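Local coordinates for protein transcription factor GAMBIF1 (Anopheles gambiae, PDB 1BVO) that binds DNA through its Rel homology specificity domain and probably activates transcription by RNA polymerase II in a sequence-specific manner, at residues 58-63 against 67-72; 116-121 against 127-132; 95-100 against 145-150; 81-86 against 120-125. All coordinates share one frame; numbering follows the deposited sequence.

In the fold
From the N terminus, contact 1 closes first: the chain leaves strand 52-59 and returns at 67-72 after a short loop. Contacts 4 and 3 then open in turn, at 81-86 and 95-100. Contact 2 joins the end of helix 107-120 to residues 127-132, within the span of contact 3. Contact 4 closes at 120-125, sharing Ile120 and Arg121 with contact 2, and crosses contact 3, which closes later, at 145-150. Contacts 1, 3 and 4 all reach the five-stranded sheet. Contact 3 ties it to the region of strand 94-96, contact 4 to the helix end, and Arg117 of contact 2 grips the chain of contact 1.

Contact 1 (58-63 against 67-72); sequences CVTKEG and KPHPHN
Two first torsions set up the meeting of Thr60 and His69 with the opposite chain. Thr60 holds OG1 between its backbone N and carbonyl carbon (chi1 54°), turned to the returning segment, where it accepts a bond from Lys67 N at 3.0 Å. His69 swings CG opposite its own N (chi1 -171°), and its CB packs 3.5 Å from Val59 C while the ring presents an edge to Val59 O and Thr60 CA. The backbones run antiparallel here, as strand 52-59 ends and the chain doubles back in a hairpin-like return. A single bridge pairs Val59 with Pro68, flanked by His69 N to Cys58 O at 2.7 Å and Thr60 N to Lys67 O, also 2.7 Å. The first donor stands above the carbonyl plane of Cys58, the second lies in that of Lys67. One ordered water links the far end, donating to His71 O and accepting from Cys58 N. The two histidines lean together as well: CE1 of His69 sits over the centre of the His71 ring, 3.5 Å above its plane. On the other side of the strand, Val59 is backbone-bonded to Arg144, which places the return beside strand 142-152. The imidazole of His69 has both nitrogens engaged, ND1 receiving His71 N at 3.2 Å and NE2 bonded to Asp139 O. Such a pattern is consistent with a neutral ring carrying its proton on NE2, fixed in rotation by one backbone donor and one backbone acceptor.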
loop_
_atom_site.group_PDB
_atom_site.type_symbol
_atom_site.label_atom_id
_atom_site.label_comp_id
_atom_site.label_asym_id
_atom_site.label_seq_id
_atom_site.Cartn_x
_atom_site.Cartn_y
_atom_site.Cartn_z
ATOM N N CYS C 58 6.812 11.720 -19.386
ATOM C CA CYS C 58 5.513 12.181 -18.945
ATOM C C CYS C 58 5.578 13.565 -18.332
ATOM O O CYS C 58 6.403 13.827 -17.445
ATOM C CB CYS C 58 4.962 11.246 -17.882
ATOM S SG CYS C 58 4.409 9.658 -18.470
ATOM N N VAL C 59 4.701 14.444 -18.778
ATOM C CA VAL C 59 4.633 15.772 -18.219
ATOM C C VAL C 59 3.178 15.861 -17.763
ATOM O O VAL C 59 2.369 14.977 -18.068
ATOM C CB VAL C 59 4.974 16.837 -19.251
ATOM C CG1 VAL C 59 6.332 16.560 -19.852
ATOM C CG2 VAL C 59 3.903 16.905 -20.313
ATOM N N THR C 60 2.854 16.892 -17.003
ATOM C CA THR C 60 1.492 17.080 -16.499
ATOM C C THR C 60 0.501 17.503 -17.611
ATOM O O THR C 60 0.916 18.120 -18.597
ATOM C CB THR C 60 1.512 18.158 -15.402
ATOM O OG1 THR C 60 2.121 19.348 -15.924
ATOM C CG2 THR C 60 2.335 17.683 -14.200
ATOM N N LYS C 61 -0.788 17.166 -17.466
ATOM C CA LYS C 61 -1.814 17.581 -18.447
ATOM C C LYS C 61 -1.840 19.093 -18.356
ATOM O O LYS C 61 -2.160 19.829 -19.294
ATOM C CB LYS C 61 -3.215 17.085 -18.036
ATOM C CG LYS C 61 -3.462 17.023 -16.516
ATOM C CD LYS C 61 -4.823 17.598 -16.105
ATOM C CE LYS C 61 -5.549 16.658 -15.164
ATOM N NZ LYS C 61 -5.869 17.217 -13.820
ATOM N N GLU C 62 -1.591 19.458 -17.113
ATOM C CA GLU C 62 -1.545 20.759 -16.505
ATOM C C GLU C 62 -0.628 21.831 -17.151
ATOM O O GLU C 62 0.484 21.539 -17.573
ATOM C CB GLU C 62 -1.212 20.499 -14.996
ATOM C CG GLU C 62 -1.967 19.212 -14.415
ATOM C CD GLU C 62 -1.500 18.651 -13.056
ATOM O OE1 GLU C 62 -0.617 19.216 -12.407
ATOM O OE2 GLU C 62 -2.040 17.615 -12.633
ATOM N N GLY C 63 -1.216 23.016 -17.348
ATOM C CA GLY C 63 -0.542 24.206 -17.880
ATOM C C GLY C 63 0.338 24.155 -19.106
ATOM O O GLY C 63 1.032 23.164 -19.333
ATOM N N LYS C 67 4.920 20.347 -16.370
ATOM C CA LYS C 67 6.002 19.909 -15.490
ATOM C C LYS C 67 6.163 18.405 -15.549
ATOM O O LYS C 67 5.200 17.666 -15.809
ATOM C CB LYS C 67 5.671 20.182 -14.022
ATOM C CG LYS C 67 5.075 21.508 -13.673
ATOM C CD LYS C 67 4.488 21.399 -12.270
ATOM C CE LYS C 67 4.090 22.749 -11.730
ATOM N NZ LYS C 67 5.312 23.526 -11.420
ATOM N N PRO C 68 7.360 17.924 -15.183
ATOM C CA PRO C 68 7.698 16.506 -15.157
ATOM C C PRO C 68 6.634 15.829 -14.324
ATOM O O PRO C 68 6.290 16.299 -13.229
ATOM C CB PRO C 68 9.032 16.500 -14.432
ATOM C CG PRO C 68 9.669 17.726 -14.952
ATOM C CD PRO C 68 8.547 18.742 -14.869
ATOM N N HIS C 69 6.015 14.822 -14.913
ATOM C CA HIS C 69 4.998 14.082 -14.226
ATOM C C HIS C 69 5.756 12.900 -13.697
ATOM O O HIS C 69 6.499 12.258 -14.434
ATOM C CB HIS C 69 3.907 13.632 -15.183
ATOM C CG HIS C 69 2.722 13.044 -14.486
ATOM N ND1 HIS C 69 2.851 12.025 -13.569
ATOM C CD2 HIS C 69 1.418 13.379 -14.514
ATOM C CE1 HIS C 69 1.658 11.759 -13.056
ATOM N NE2 HIS C 69 0.775 12.566 -13.608
ATOM N N PRO C 70 5.528 12.544 -12.426
ATOM C CA PRO C 70 6.197 11.416 -11.755
ATOM C C PRO C 70 6.191 10.092 -12.508
ATOM O O PRO C 70 7.196 9.380 -12.532
ATOM C CB PRO C 70 5.443 11.304 -10.424
ATOM C CG PRO C 70 4.105 11.922 -10.733
ATOM C CD PRO C 70 4.514 13.136 -11.537
ATOM N N HIS C 71 5.058 9.773 -13.125
ATOM C CA HIS C 71 4.934 8.519 -13.849
ATOM C C HIS C 71 6.079 8.183 -14.814
ATOM O O HIS C 71 6.633 9.067 -15.477
ATOM C CB HIS C 71 3.559 8.440 -14.493
ATOM C CG HIS C 71 2.448 8.338 -13.496
ATOM N ND1 HIS C 71 1.127 8.372 -13.844
ATOM C CD2 HIS C 71 2.489 8.153 -12.154
ATOM C CE1 HIS C 71 0.375 8.194 -12.757
ATOM N NE2 HIS C 71 1.185 8.058 -11.725
ATOM N N ASN C 72 6.503 6.920 -14.780
ATOM C CA ASN C 72 7.595 6.448 -15.621
ATOM C C ASN C 72 7.056 5.798 -16.877
ATOM O O ASN C 72 5.967 5.195 -16.862
ATOM C CB ASN C 72 8.441 5.419 -14.871
ATOM C CG ASN C 72 8.960 5.934 -13.557
ATOM O OD1 ASN C 72 9.479 7.055 -13.462
ATOM N ND2 ASN C 72 8.798 5.131 -12.519
HETATM O O HOH W 1 8.127 9.471 -18.011
#

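Contact 2 (116-121 against 127-132); sequences LRQEIR and TGFGHA
One face of the Phe129 ring is taken by Gln118, whose CB stands over the ring centre, 3.8 Å from the centroid and 13° off the normal. Arg117 comes to the same ring obliquely, its CB 3.8 Å from Phe129 CE2. The setting is the C-terminal end of helix 107-120, closed by a Schellman motif in which Arg121, with positive phi, is the C-prime residue, Val122 N reaching back to Arg117 O and Arg121 N, more weakly, to Gln118 O. Beyond that end the chain loops round, and Phe129 is the residue that folds back onto the last helical turn. Gln118 runs out extended from a CG trans to the backbone N, so that the side chain lies along the ring, passing Phe129 in the opposite sense. Its amide plane is inclined 59° to the ring, and no hydrogen bond joins the two segments. Arg117 behaves differently: bends at chi2 and chi3 leave its aliphatic start against the phenyl group while the guanidinium turns away to bond His69 O and His71 O. The buried guanidinium thus has carbonyl partners, which probably offset the cost of burying its charge, and the arginine serves as both packing surface and clamp. The loop has fastenings of its own. Asp123 OD2 accepts from the backbone N of Thr127 and Gly128, His131 NE2 is bonded to Pro68 O, and Ala132 N is bonded to Phe129 O at 3.0 Å. Across the contact, the amide oxygen OE1 of Gln118 lies 3.6 Å from Phe129 CD1.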
loop_
_atom_site.group_PDB
_atom_site.type_symbol
_atom_site.label_atom_id
_atom_site.label_comp_id
_atom_site.label_asym_id
_atom_site.label_seq_id
_atom_site.Cartn_x
_atom_site.Cartn_y
_atom_site.Cartn_z
ATOM N N LEU C 116 14.319 11.640 -8.797
ATOM C CA LEU C 116 15.066 10.991 -9.877
ATOM C C LEU C 116 14.956 11.666 -11.247
ATOM O O LEU C 116 15.957 11.774 -11.955
ATOM C CB LEU C 116 14.697 9.501 -9.975
ATOM C CG LEU C 116 15.229 8.589 -8.862
ATOM C CD1 LEU C 116 14.498 7.252 -8.854
ATOM C CD2 LEU C 116 16.727 8.381 -9.038
ATOM N N ARG C 117 13.762 12.118 -11.631
ATOM C CA ARG C 117 13.597 12.784 -12.926
ATOM C C ARG C 117 14.593 13.953 -12.969
ATOM O O ARG C 117 15.220 14.191 -13.995
ATOM C CB ARG C 117 12.146 13.265 -13.112
ATOM C CG ARG C 117 11.778 13.762 -14.539
ATOM C CD ARG C 117 11.709 12.634 -15.579
ATOM N NE ARG C 117 10.943 11.473 -15.097
ATOM C CZ ARG C 117 9.615 11.410 -15.018
ATOM N NH1 ARG C 117 8.876 12.450 -15.402
ATOM N NH2 ARG C 117 9.042 10.320 -14.491
ATOM N N GLN C 118 14.818 14.598 -11.821
ATOM C CA GLN C 118 15.759 15.721 -11.719
ATOM C C GLN C 118 17.222 15.312 -11.951
ATOM O O GLN C 118 17.945 16.000 -12.671
ATOM C CB GLN C 118 15.620 16.443 -10.362
ATOM C CG GLN C 118 16.476 17.727 -10.235
ATOM C CD GLN C 118 16.245 18.515 -8.946
ATOM O OE1 GLN C 118 15.888 19.699 -8.988
ATOM N NE2 GLN C 118 16.493 17.883 -7.799
ATOM N N GLU C 119 17.643 14.200 -11.338
ATOM C CA GLU C 119 19.007 13.640 -11.451
ATOM C C GLU C 119 19.280 13.402 -12.945
ATOM O O GLU C 119 20.242 13.918 -13.515
ATOM C CB GLU C 119 19.088 12.298 -10.667
ATOM C CG GLU C 119 20.263 12.148 -9.633
ATOM C CD GLU C 119 20.253 10.825 -8.817
ATOM O OE1 GLU C 119 20.412 9.729 -9.411
ATOM O OE2 GLU C 119 20.101 10.878 -7.567
ATOM N N ILE C 120 18.354 12.693 -13.582
ATOM C CA ILE C 120 18.380 12.369 -15.001
ATOM C C ILE C 120 18.503 13.663 -15.842
ATOM O O ILE C 120 18.989 13.631 -16.975
ATOM C CB ILE C 120 17.029 11.683 -15.343
ATOM C CG1 ILE C 120 17.199 10.295 -15.935
ATOM C CG2 ILE C 120 16.249 12.490 -16.303
ATOM C CD1 ILE C 120 15.848 9.728 -16.349
ATOM N N ARG C 121 17.981 14.767 -15.288
ATOM C CA ARG C 121 17.933 16.118 -15.882
ATOM C C ARG C 121 16.858 16.282 -16.953
ATOM O O ARG C 121 16.992 17.107 -17.849
ATOM C CB ARG C 121 19.293 16.561 -16.439
ATOM C CG ARG C 121 20.357 17.002 -15.409
ATOM C CD ARG C 121 20.166 18.425 -14.837
ATOM N NE ARG C 121 20.539 19.521 -15.750
ATOM C CZ ARG C 121 20.677 20.796 -15.368
ATOM N NH1 ARG C 121 20.479 21.132 -14.100
ATOM N NH2 ARG C 121 20.991 21.746 -16.247
ATOM N N THR C 127 10.797 23.929 -15.668
ATOM C CA THR C 127 9.789 24.063 -14.646
ATOM C C THR C 127 10.365 23.810 -13.250
ATOM O O THR C 127 9.778 24.219 -12.233
ATOM C CB THR C 127 8.708 23.026 -15.005
ATOM O OG1 THR C 127 7.602 23.672 -15.641
ATOM C CG2 THR C 127 8.258 22.243 -13.800
ATOM N N GLY C 128 11.523 23.163 -13.197
ATOM C CA GLY C 128 12.133 22.844 -11.926
ATOM C C GLY C 128 11.255 21.841 -11.203
ATOM O O GLY C 128 10.188 21.463 -11.682
ATOM N N PHE C 129 11.668 21.429 -10.014
ATOM C CA PHE C 129 10.877 20.450 -9.295
ATOM C C PHE C 129 10.167 20.962 -8.065
ATOM O O PHE C 129 10.030 20.253 -7.063
ATOM C CB PHE C 129 11.704 19.193 -9.048
ATOM C CG PHE C 129 12.093 18.521 -10.317
ATOM C CD1 PHE C 129 13.027 19.116 -11.158
ATOM C CD2 PHE C 129 11.434 17.379 -10.745
ATOM C CE1 PHE C 129 13.286 18.596 -12.410
ATOM C CE2 PHE C 129 11.688 16.851 -11.996
ATOM C CZ PHE C 129 12.615 17.459 -12.831
ATOM N N GLY C 130 9.597 22.156 -8.213
ATOM C CA GLY C 130 8.877 22.781 -7.119
ATOM C C GLY C 130 7.735 21.892 -6.680
ATOM O O GLY C 130 7.535 21.642 -5.486
ATOM N N HIS C 131 7.061 21.319 -7.669
ATOM C CA HIS C 131 5.927 20.453 -7.435
ATOM C C HIS C 131 6.219 19.183 -6.612
ATOM O O HIS C 131 5.294 18.527 -6.148
ATOM C CB HIS C 131 5.254 20.142 -8.773
ATOM C CG HIS C 131 6.098 19.356 -9.728
ATOM N ND1 HIS C 131 7.455 19.582 -9.892
ATOM C CD2 HIS C 131 5.793 18.293 -10.502
ATOM C CE1 HIS C 131 7.943 18.677 -10.721
ATOM N NE2 HIS C 131 6.960 17.882 -11.105
ATOM N N ALA C 132 7.497 18.867 -6.393
ATOM C CA ALA C 132 7.856 17.684 -5.602
ATOM C C ALA C 132 7.500 17.860 -4.119
ATOM O O ALA C 132 7.197 16.888 -3.447
ATOM C CB ALA C 132 9.341 17.352 -5.771
#

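Contact 3 (95-100 against 145-150); sequences YTFNNL and LCFQVF
Aromatic packing comes first: the rings of Phe97 and Phe147 meet obliquely, with centroids 5.3 Å apart and planes inclined at 44°. The two side chains run antiparallel past each other, meeting at CE1 of each ring. Tyr95 adds a layer from within its own segment, its CD1 lying 3.8 Å above the centre of the Phe97 ring. The aliphatic part of the contact is a tip-to-tip meeting of Leu100 and Leu145, with CD2 of the former 3.8 Å from CD1 of the latter. Phe147 and Leu145, two residues apart on strand 142-152, thus lie on the same side of the strand, toward the segment 95-100. Polar bonds between the segments are absent, and their backbones stay well apart: even the nearest alpha carbons, Leu100 CA and Leu145 CA, are separated by 9.8 Å. This is the arrangement of a beta sandwich, here the immunoglobulin-like fold of the Rel homology DNA-binding domain, in which side chains rather than backbones span the layers. Val56 of strand 52-59 touches both phenylalanines, and Ile43 of strand 42-46 touches Phe147. Four buried hydrocarbon side chains therefore do the joining, through dispersion and exclusion of water, without any hydrogen bond between the segments, so that shape and packing set how the rings lie.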
loop_
_atom_site.group_PDB
_atom_site.type_symbol
_atom_site.label_atom_id
_atom_site.label_comp_id
_atom_site.label_asym_id
_atom_site.label_seq_id
_atom_site.Cartn_x
_atom_site.Cartn_y
_atom_site.Cartn_z
ATOM N N TYR C 95 8.931 8.242 -36.370
ATOM C CA TYR C 95 9.087 7.160 -35.437
ATOM C C TYR C 95 7.702 6.887 -34.963
ATOM O O TYR C 95 6.888 7.799 -34.826
ATOM C CB TYR C 95 9.996 7.522 -34.261
ATOM C CG TYR C 95 10.465 6.322 -33.494
ATOM C CD1 TYR C 95 9.635 5.701 -32.563
ATOM C CD2 TYR C 95 11.734 5.779 -33.710
ATOM C CE1 TYR C 95 10.046 4.573 -31.870
ATOM C CE2 TYR C 95 12.163 4.654 -33.027
ATOM C CZ TYR C 95 11.312 4.054 -32.105
ATOM O OH TYR C 95 11.707 2.941 -31.406
ATOM N N THR C 96 7.440 5.622 -34.717
ATOM C CA THR C 96 6.145 5.193 -34.277
ATOM C C THR C 96 6.425 4.418 -32.997
ATOM O O THR C 96 7.284 3.524 -32.977
ATOM C CB THR C 96 5.531 4.370 -35.418
ATOM O OG1 THR C 96 5.297 5.248 -36.535
ATOM C CG2 THR C 96 4.238 3.716 -35.015
ATOM N N PHE C 97 5.818 4.873 -31.900
ATOM C CA PHE C 97 6.012 4.244 -30.606
ATOM C C PHE C 97 5.046 3.093 -30.469
ATOM O O PHE C 97 3.887 3.288 -30.114
ATOM C CB PHE C 97 5.831 5.262 -29.490
ATOM C CG PHE C 97 6.800 6.393 -29.568
ATOM C CD1 PHE C 97 6.520 7.524 -30.327
ATOM C CD2 PHE C 97 8.039 6.283 -28.955
ATOM C CE1 PHE C 97 7.464 8.533 -30.472
ATOM C CE2 PHE C 97 8.993 7.287 -29.089
ATOM C CZ PHE C 97 8.706 8.410 -29.853
ATOM N N ASN C 98 5.522 1.890 -30.755
ATOM C CA ASN C 98 4.669 0.722 -30.682
ATOM C C ASN C 98 4.732 0.019 -29.327
ATOM O O ASN C 98 3.873 -0.812 -29.021
ATOM C CB ASN C 98 5.002 -0.241 -31.809
ATOM C CG ASN C 98 6.462 -0.531 -31.874
ATOM O OD1 ASN C 98 6.935 -1.488 -31.270
ATOM N ND2 ASN C 98 7.212 0.370 -32.495
ATOM N N ASN C 99 5.757 0.324 -28.531
ATOM C CA ASN C 99 5.868 -0.252 -27.186
ATOM C C ASN C 99 6.238 0.873 -26.225
ATOM O O ASN C 99 7.418 1.149 -25.994
ATOM C CB ASN C 99 6.878 -1.413 -27.109
ATOM C CG ASN C 99 6.621 -2.349 -25.898
ATOM O OD1 ASN C 99 7.530 -3.043 -25.433
ATOM N ND2 ASN C 99 5.390 -2.398 -25.422
ATOM N N LEU C 100 5.206 1.598 -25.796
ATOM C CA LEU C 100 5.319 2.722 -24.867
ATOM C C LEU C 100 4.224 2.505 -23.820
ATOM O O LEU C 100 3.021 2.565 -24.130
ATOM C CB LEU C 100 5.078 4.053 -25.601
ATOM C CG LEU C 100 5.723 5.357 -25.096
ATOM C CD1 LEU C 100 7.234 5.234 -25.127
ATOM C CD2 LEU C 100 5.265 6.492 -25.985
ATOM N N LEU C 145 2.426 12.782 -23.081
ATOM C CA LEU C 145 3.736 12.313 -23.484
ATOM C C LEU C 145 4.456 13.545 -23.990
ATOM O O LEU C 145 3.874 14.371 -24.712
ATOM C CB LEU C 145 3.602 11.295 -24.618
ATOM C CG LEU C 145 2.824 10.036 -24.241
ATOM C CD1 LEU C 145 2.590 9.175 -25.465
ATOM C CD2 LEU C 145 3.582 9.283 -23.172
ATOM N N CYS C 146 5.708 13.696 -23.595
ATOM C CA CYS C 146 6.478 14.836 -24.055
ATOM C C CYS C 146 7.552 14.341 -25.015
ATOM O O CYS C 146 8.293 13.395 -24.700
ATOM C CB CYS C 146 7.132 15.568 -22.903
ATOM S SG CYS C 146 7.779 17.183 -23.409
ATOM N N PHE C 147 7.606 14.936 -26.202
ATOM C CA PHE C 147 8.590 14.526 -27.184
ATOM C C PHE C 147 9.642 15.601 -27.370
ATOM O O PHE C 147 9.391 16.620 -28.001
ATOM C CB PHE C 147 7.924 14.221 -28.527
ATOM C CG PHE C 147 6.858 13.151 -28.455
ATOM C CD1 PHE C 147 7.187 11.814 -28.593
ATOM C CD2 PHE C 147 5.530 13.489 -28.248
ATOM C CE1 PHE C 147 6.205 10.824 -28.519
ATOM C CE2 PHE C 147 4.545 12.518 -28.173
ATOM C CZ PHE C 147 4.882 11.178 -28.310
ATOM N N GLN C 148 10.807 15.409 -26.772
ATOM C CA GLN C 148 11.874 16.380 -26.960
ATOM C C GLN C 148 12.768 15.822 -28.037
ATOM O O GLN C 148 13.393 14.764 -27.842
ATOM C CB GLN C 148 12.718 16.553 -25.726
ATOM C CG GLN C 148 12.103 17.341 -24.642
ATOM C CD GLN C 148 12.931 17.204 -23.435
ATOM O OE1 GLN C 148 12.960 16.129 -22.811
ATOM N NE2 GLN C 148 13.721 18.233 -23.147
ATOM N N VAL C 149 12.844 16.509 -29.170
ATOM C CA VAL C 149 13.676 16.041 -30.261
ATOM C C VAL C 149 14.997 16.799 -30.285
ATOM O O VAL C 149 15.039 18.003 -30.000
ATOM C CB VAL C 149 12.936 16.141 -31.618
ATOM C CG1 VAL C 149 13.923 16.183 -32.773
ATOM C CG2 VAL C 149 12.013 14.944 -31.788
ATOM N N PHE C 150 16.079 16.072 -30.564
ATOM C CA PHE C 150 17.409 16.662 -30.645
ATOM C C PHE C 150 18.077 16.278 -31.964
ATOM O O PHE C 150 18.193 15.089 -32.306
ATOM C CB PHE C 150 18.312 16.175 -29.506
ATOM C CG PHE C 150 17.834 16.522 -28.127
ATOM C CD1 PHE C 150 18.050 17.792 -27.585
ATOM C CD2 PHE C 150 17.207 15.562 -27.338
ATOM C CE1 PHE C 150 17.664 18.091 -26.272
ATOM C CE2 PHE C 150 16.810 15.851 -26.027
ATOM C CZ PHE C 150 17.041 17.120 -25.496
#

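Contact 4 (81-86 against 120-125); sequences KGVCTV and IRVDPF
Lys81 meets Ile120 with its root rather than its amine: Ile120 CD1 comes up to both the carbonyl O and the CB of Lys81, while the rest of the lysine chain bends away. Behind this lies a two-residue beta hairpin joining strands 79-80 and 83-87, where Lys81 and Gly82 both adopt positive phi with the dihedrals of a type I' turn. The disulfide between Cys79 and Cys84 ties the same hairpin across its strands. Opposite it, the chain leaves helix 107-120 and presents Ile120 and Val122 to the hairpin, one on each side of the helix-ending Arg121. Val83 answers both. Its chi1 of 163° points CG1 away from the backbone N and turns CG2 back beside that N, and it is CG2 that reaches Ile120 CD1 at 3.5 Å. No hydrogen bond links the two segments; between them the helix end rests on the hairpin mainly through apolar packing. Val55 and Ser57 of strand 52-59 continue the surface, touching Val83 and Val122 respectively. The same CG2 of Val83 lies 3.6 Å from CG2 of Val122, whose second neighbour is Val83 CG1 at 4.1 Å.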
loop_
_atom_site.group_PDB
_atom_site.type_symbol
_atom_site.label_atom_id
_atom_site.label_comp_id
_atom_site.label_asym_id
_atom_site.label_seq_id
_atom_site.Cartn_x
_atom_site.Cartn_y
_atom_site.Cartn_z
ATOM N N LYS C 81 15.035 4.657 -16.647
ATOM C CA LYS C 81 14.734 5.641 -15.615
ATOM C C LYS C 81 13.441 6.420 -15.919
ATOM O O LYS C 81 13.374 7.645 -15.760
ATOM C CB LYS C 81 15.940 6.568 -15.399
ATOM C CG LYS C 81 16.991 6.032 -14.440
ATOM C CD LYS C 81 17.149 6.996 -13.263
ATOM C CE LYS C 81 18.230 6.586 -12.258
ATOM N NZ LYS C 81 17.774 5.574 -11.257
ATOM N N GLY C 82 12.417 5.681 -16.349
ATOM C CA GLY C 82 11.115 6.255 -16.654
ATOM C C GLY C 82 11.085 7.158 -17.864
ATOM O O GLY C 82 10.030 7.636 -18.301
ATOM N N VAL C 83 12.265 7.406 -18.394
ATOM C CA VAL C 83 12.424 8.242 -19.546
ATOM C C VAL C 83 12.751 7.300 -20.647
ATOM O O VAL C 83 13.460 6.319 -20.462
ATOM C CB VAL C 83 13.537 9.226 -19.333
ATOM C CG1 VAL C 83 13.987 9.831 -20.649
ATOM C CG2 VAL C 83 13.049 10.312 -18.396
ATOM N N CYS C 84 12.272 7.623 -21.824
ATOM C CA CYS C 84 12.468 6.745 -22.934
ATOM C C CYS C 84 13.079 7.492 -24.104
ATOM O O CYS C 84 12.468 8.395 -24.658
ATOM C CB CYS C 84 11.112 6.144 -23.258
ATOM S SG CYS C 84 11.068 5.177 -24.690
ATOM N N THR C 85 14.242 7.015 -24.534
ATOM C CA THR C 85 15.025 7.643 -25.591
ATOM C C THR C 85 15.285 6.757 -26.820
ATOM O O THR C 85 15.903 5.703 -26.693
ATOM C CB THR C 85 16.409 8.021 -25.023
ATOM O OG1 THR C 85 16.281 8.306 -23.619
ATOM C CG2 THR C 85 16.994 9.227 -25.740
ATOM N N VAL C 86 14.868 7.193 -28.010
ATOM C CA VAL C 86 15.112 6.420 -29.232
ATOM C C VAL C 86 15.587 7.301 -30.395
ATOM O O VAL C 86 15.252 8.483 -30.463
ATOM C CB VAL C 86 13.862 5.621 -29.707
ATOM C CG1 VAL C 86 13.460 4.593 -28.671
ATOM C CG2 VAL C 86 12.712 6.552 -30.037
ATOM N N ILE C 120 18.354 12.693 -13.582
ATOM C CA ILE C 120 18.380 12.369 -15.001
ATOM C C ILE C 120 18.503 13.663 -15.842
ATOM O O ILE C 120 18.989 13.631 -16.975
ATOM C CB ILE C 120 17.029 11.683 -15.343
ATOM C CG1 ILE C 120 17.199 10.295 -15.935
ATOM C CG2 ILE C 120 16.249 12.490 -16.303
ATOM C CD1 ILE C 120 15.848 9.728 -16.349
ATOM N N ARG C 121 17.981 14.767 -15.288
ATOM C CA ARG C 121 17.933 16.118 -15.882
ATOM C C ARG C 121 16.858 16.282 -16.953
ATOM O O ARG C 121 16.992 17.107 -17.849
ATOM C CB ARG C 121 19.293 16.561 -16.439
ATOM C CG ARG C 121 20.357 17.002 -15.409
ATOM C CD ARG C 121 20.166 18.425 -14.837
ATOM N NE ARG C 121 20.539 19.521 -15.750
ATOM C CZ ARG C 121 20.677 20.796 -15.368
ATOM N NH1 ARG C 121 20.479 21.132 -14.100
ATOM N NH2 ARG C 121 20.991 21.746 -16.247
ATOM N N VAL C 122 15.761 15.547 -16.822
ATOM C CA VAL C 122 14.669 15.652 -17.784
ATOM C C VAL C 122 13.633 16.663 -17.313
ATOM O O VAL C 122 12.864 16.400 -16.385
ATOM C CB VAL C 122 13.975 14.298 -18.049
ATOM C CG1 VAL C 122 12.669 14.491 -18.794
ATOM C CG2 VAL C 122 14.881 13.419 -18.876
ATOM N N ASP C 123 13.660 17.836 -17.921
ATOM C CA ASP C 123 12.711 18.863 -17.581
ATOM C C ASP C 123 12.473 19.603 -18.868
ATOM O O ASP C 123 13.166 20.566 -19.190
ATOM C CB ASP C 123 13.283 19.797 -16.520
ATOM C CG ASP C 123 12.316 20.903 -16.137
ATOM O OD1 ASP C 123 11.252 21.062 -16.776
ATOM O OD2 ASP C 123 12.633 21.641 -15.186
ATOM N N PRO C 124 11.493 19.140 -19.641
ATOM C CA PRO C 124 11.143 19.733 -20.925
ATOM C C PRO C 124 10.937 21.238 -20.926
ATOM O O PRO C 124 11.601 21.962 -21.666
ATOM C CB PRO C 124 9.859 18.994 -21.301
ATOM C CG PRO C 124 10.040 17.648 -20.666
ATOM C CD PRO C 124 10.576 18.033 -19.313
ATOM N N PHE C 125 10.013 21.710 -20.102
ATOM C CA PHE C 125 9.695 23.128 -20.086
ATOM C C PHE C 125 10.392 24.071 -19.092
ATOM O O PHE C 125 9.995 25.233 -18.974
ATOM C CB PHE C 125 8.173 23.284 -20.025
ATOM C CG PHE C 125 7.461 22.649 -21.177
ATOM C CD1 PHE C 125 7.075 21.312 -21.135
ATOM C CD2 PHE C 125 7.188 23.386 -22.327
ATOM C CE1 PHE C 125 6.422 20.720 -22.228
ATOM C CE2 PHE C 125 6.545 22.806 -23.418
ATOM C CZ PHE C 125 6.161 21.468 -23.369
#